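Local coordinates for cystalysin (Treponema denticola, PDB 1C7O), which belongs to the class I and II aminotransferase family of pyridoxal-phosphate-dependent enzymes and assembles as a dimer, at residues A[104-109]-A[128-133]. Numbering follows the deposited sequence.
Sequences NAVREF and MAIKNQ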
ATOM      1  N   ASN A 104      11.841   1.540  -5.336  1.00 25.30           N
ATOM      2  CA  ASN A 104      11.906   0.256  -6.002  1.00 25.62           C
ATOM      3  C   ASN A 104      12.791   0.313  -7.245  1.00 25.65           C
ATOM      4  O   ASN A 104      13.445  -0.674  -7.599  1.00 24.72           O
ATOM      5  CB  ASN A 104      10.499  -0.212  -6.366  1.00 24.89           C
ATOM      6  CG  ASN A 104      10.467  -1.665  -6.752  1.00 27.18           C
ATOM      7  OD1 ASN A 104      10.811  -2.542  -5.951  1.00 27.16           O
ATOM      8  ND2 ASN A 104      10.067  -1.939  -7.987  1.00 26.62           N
ATOM      9  N   ALA A 105      12.812   1.465  -7.906  1.00 25.56           N
ATOM     10  CA  ALA A 105      13.644   1.643  -9.090  1.00 26.19           C
ATOM     11  C   ALA A 105      15.125   1.545  -8.692  1.00 26.04           C
ATOM     12  O   ALA A 105      15.913   0.846  -9.339  1.00 23.25           O
ATOM     13  CB  ALA A 105      13.359   2.999  -9.725  1.00 25.82           C
ATOM     14  N   VAL A 106      15.485   2.249  -7.620  1.00 25.87           N
ATOM     15  CA  VAL A 106      16.853   2.255  -7.111  1.00 25.68           C
ATOM     16  C   VAL A 106      17.286   0.847  -6.760  1.00 28.33           C
ATOM     17  O   VAL A 106      18.348   0.380  -7.182  1.00 29.04           O
ATOM     18  CB  VAL A 106      16.969   3.101  -5.832  1.00 22.85           C
ATOM     19  CG1 VAL A 106      18.309   2.853  -5.166  1.00 22.18           C
ATOM     20  CG2 VAL A 106      16.797   4.563  -6.160  1.00 19.39           C
ATOM     21  N   ARG A 107      16.441   0.193  -5.969  1.00 29.70           N
ATOM     22  CA  ARG A 107      16.675  -1.163  -5.491  1.00 30.42           C
ATOM     23  C   ARG A 107      16.897  -2.210  -6.573  1.00 28.99           C
ATOM     24  O   ARG A 107      17.757  -3.077  -6.433  1.00 29.57           O
ATOM     25  CB  ARG A 107      15.512  -1.588  -4.584  1.00 32.88           C
ATOM     26  CG  ARG A 107      15.471  -3.070  -4.245  1.00 36.09           C
ATOM     27  CD  ARG A 107      14.617  -3.358  -3.007  1.00 42.61           C
ATOM     28  NE  ARG A 107      13.278  -2.765  -3.054  1.00 48.20           N
ATOM     29  CZ  ARG A 107      12.937  -1.608  -2.484  1.00 49.77           C
ATOM     30  NH1 ARG A 107      13.837  -0.897  -1.811  1.00 50.42           N
ATOM     31  NH2 ARG A 107      11.686  -1.168  -2.578  1.00 49.10           N
ATOM     32  N   GLU A 108      16.139  -2.124  -7.657  1.00 28.93           N
ATOM     33  CA  GLU A 108      16.254  -3.102  -8.732  1.00 28.57           C
ATOM     34  C   GLU A 108      17.303  -2.834  -9.807  1.00 27.83           C
ATOM     35  O   GLU A 108      17.983  -3.757 -10.250  1.00 26.41           O
ATOM     36  CB  GLU A 108      14.894  -3.283  -9.407  1.00 26.15           C
ATOM     37  CG  GLU A 108      14.916  -4.189 -10.628  1.00 26.51           C
ATOM     38  CD  GLU A 108      15.424  -5.588 -10.323  1.00 27.32           C
ATOM     39  OE1 GLU A 108      15.325  -6.031  -9.156  1.00 26.90           O
ATOM     40  OE2 GLU A 108      15.910  -6.252 -11.261  1.00 28.10           O
ATOM     41  N   PHE A 109      17.441  -1.579 -10.219  1.00 27.80           N
ATOM     42  CA  PHE A 109      18.375  -1.243 -11.284  1.00 26.54           C
ATOM     43  C   PHE A 109      19.748  -0.700 -10.897  1.00 27.93           C
ATOM     44  O   PHE A 109      20.509  -0.272 -11.767  1.00 28.00           O
ATOM     45  CB  PHE A 109      17.691  -0.292 -12.270  1.00 25.39           C
ATOM     46  CG  PHE A 109      16.373  -0.803 -12.780  1.00 23.39           C
ATOM     47  CD1 PHE A 109      15.188  -0.469 -12.138  1.00 21.95           C
ATOM     48  CD2 PHE A 109      16.322  -1.663 -13.870  1.00 22.11           C
ATOM     49  CE1 PHE A 109      13.972  -0.988 -12.570  1.00 22.63           C
ATOM     50  CE2 PHE A 109      15.114  -2.184 -14.307  1.00 22.25           C
ATOM     51  CZ  PHE A 109      13.937  -1.846 -13.656  1.00 22.73           C
ATOM     52  N   MET A 128      16.670  10.291  -0.125  1.00 31.71           N
ATOM     53  CA  MET A 128      16.439   9.119   0.702  1.00 32.39           C
ATOM     54  C   MET A 128      16.453   7.821  -0.085  1.00 31.70           C
ATOM     55  O   MET A 128      17.109   6.858   0.310  1.00 30.91           O
ATOM     56  CB  MET A 128      15.113   9.275   1.450  1.00 36.35           C
ATOM     57  CG  MET A 128      15.156  10.358   2.524  1.00 39.05           C
ATOM     58  SD  MET A 128      13.562  10.712   3.284  1.00 44.93           S
ATOM     59  CE  MET A 128      13.223   9.145   4.123  1.00 43.28           C
ATOM     60  N   ALA A 129      15.734   7.797  -1.200  1.00 31.20           N
ATOM     61  CA  ALA A 129      15.665   6.605  -2.034  1.00 29.47           C
ATOM     62  C   ALA A 129      17.062   6.065  -2.319  1.00 28.76           C
ATOM     63  O   ALA A 129      17.289   4.854  -2.349  1.00 27.09           O
ATOM     64  CB  ALA A 129      14.958   6.931  -3.343  1.00 30.40           C
ATOM     65  N   ILE A 130      17.995   6.987  -2.512  1.00 28.69           N
ATOM     66  CA  ILE A 130      19.367   6.650  -2.828  1.00 26.60           C
ATOM     67  C   ILE A 130      20.235   6.318  -1.620  1.00 28.38           C
ATOM     68  O   ILE A 130      20.592   5.155  -1.407  1.00 26.74           O
ATOM     69  CB  ILE A 130      20.023   7.801  -3.626  1.00 27.17           C
ATOM     70  CG1 ILE A 130      19.155   8.135  -4.839  1.00 21.84           C
ATOM     71  CG2 ILE A 130      21.428   7.404  -4.082  1.00 26.40           C
ATOM     72  CD1 ILE A 130      19.585   9.355  -5.583  1.00 23.64           C
ATOM     73  N   LYS A 131      20.558   7.327  -0.816  1.00 29.80           N
ATOM     74  CA  LYS A 131      21.436   7.115   0.328  1.00 30.24           C
ATOM     75  C   LYS A 131      20.996   6.082   1.354  1.00 30.94           C
ATOM     76  O   LYS A 131      21.840   5.442   1.991  1.00 29.51           O
ATOM     77  CB  LYS A 131      21.716   8.434   1.041  1.00 33.11           C
ATOM     78  CG  LYS A 131      20.670   8.855   2.049  1.00 37.71           C
ATOM     79  CD  LYS A 131      21.215   9.997   2.890  1.00 42.75           C
ATOM     80  CE  LYS A 131      22.523   9.585   3.572  1.00 44.23           C
ATOM     81  NZ  LYS A 131      23.164  10.702   4.326  1.00 47.83           N
ATOM     82  N   ASN A 132      19.689   5.907   1.523  1.00 29.89           N
ATOM     83  CA  ASN A 132      19.214   4.939   2.503  1.00 30.72           C
ATOM     84  C   ASN A 132      19.411   3.507   2.034  1.00 31.52           C
ATOM     85  O   ASN A 132      19.246   2.569   2.810  1.00 32.16           O
ATOM     86  CB  ASN A 132      17.739   5.178   2.829  1.00 29.64           C
ATOM     87  CG  ASN A 132      17.528   6.393   3.710  1.00 29.41           C
ATOM     88  OD1 ASN A 132      18.467   7.138   4.007  1.00 28.33           O
ATOM     89  ND2 ASN A 132      16.288   6.605   4.130  1.00 28.29           N
ATOM     90  N   GLN A 133      19.767   3.336   0.766  1.00 31.62           N
ATOM     91  CA  GLN A 133      19.972   2.003   0.224  1.00 30.35           C
ATOM     92  C   GLN A 133      21.428   1.797  -0.174  1.00 31.68           C
ATOM     93  O   GLN A 133      21.735   1.014  -1.066  1.00 30.62           O
ATOM     94  CB  GLN A 133      19.044   1.781  -0.974  1.00 29.83           C
ATOM     95  CG  GLN A 133      17.570   2.083  -0.674  1.00 29.49           C
ATOM     96  CD  GLN A 133      16.633   1.578  -1.759  1.00 30.87           C
ATOM     97  OE1 GLN A 133      16.432   0.373  -1.905  1.00 33.39           O
ATOM     98  NE2 GLN A 133      16.062   2.496  -2.529  1.00 27.44           N
TER
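Val106 and Gln133 form the centre of this contact, each losing 73 Å² of surface to the opposing segment. Val106 points its CB at the second helix, and both its methyls border Ala129 O. Val106 CG1, anti to the backbone N, lies 3.5 Å from Gln133 NE2 and 3.6 Å from Ala129 O, so it packs against a polar pair that is already bonded to each other. Val106 CG2 reaches on to Ala129 CB at 4.1 Å, with Ile130 CG1 at the margin of contact. Gln133, just beyond helix 125-131, runs its extended chain back along the helix end, and Gln133 NE2 donates to Ala129 O at 2.7 Å, which places the amide against Val106. The donor sits in the carbonyl plane, on a lone pair, with an N-H...O angle of 153°. NE2 also bonds to Phe103 O on helix 98-109, so two carbonyls, one from each helix, fix the rotation of the amide. Its other end, OE1, is thereby presented to Arg107. Through a chain bent at chi3, Arg107 NH1 comes within 2.9 Å of Gln133 OE1, which lies at the guanidinium edge near its plane, but the 116° angle at the hydrogen makes this bond weak; the guanidinium and amide planes are 46° apart. Arg107 CB also lies against Gln133 OE1, at 3.4 Å. NH1 makes a further weak bond to Ala267 O of the second subunit, placing this end of the contact beside the dimer interface. Deeper in the fold, Val106 packs on Trp201 of strand 199-203, while Ile130 rests on Val116 and Ile118 of strand 115-118: the two helices meet side by side over the seven-stranded mixed sheet, the large-domain core of fold type I pyridoxal-phosphate enzymes, with the Ala129 side chain about 10 Å from the bound PPG.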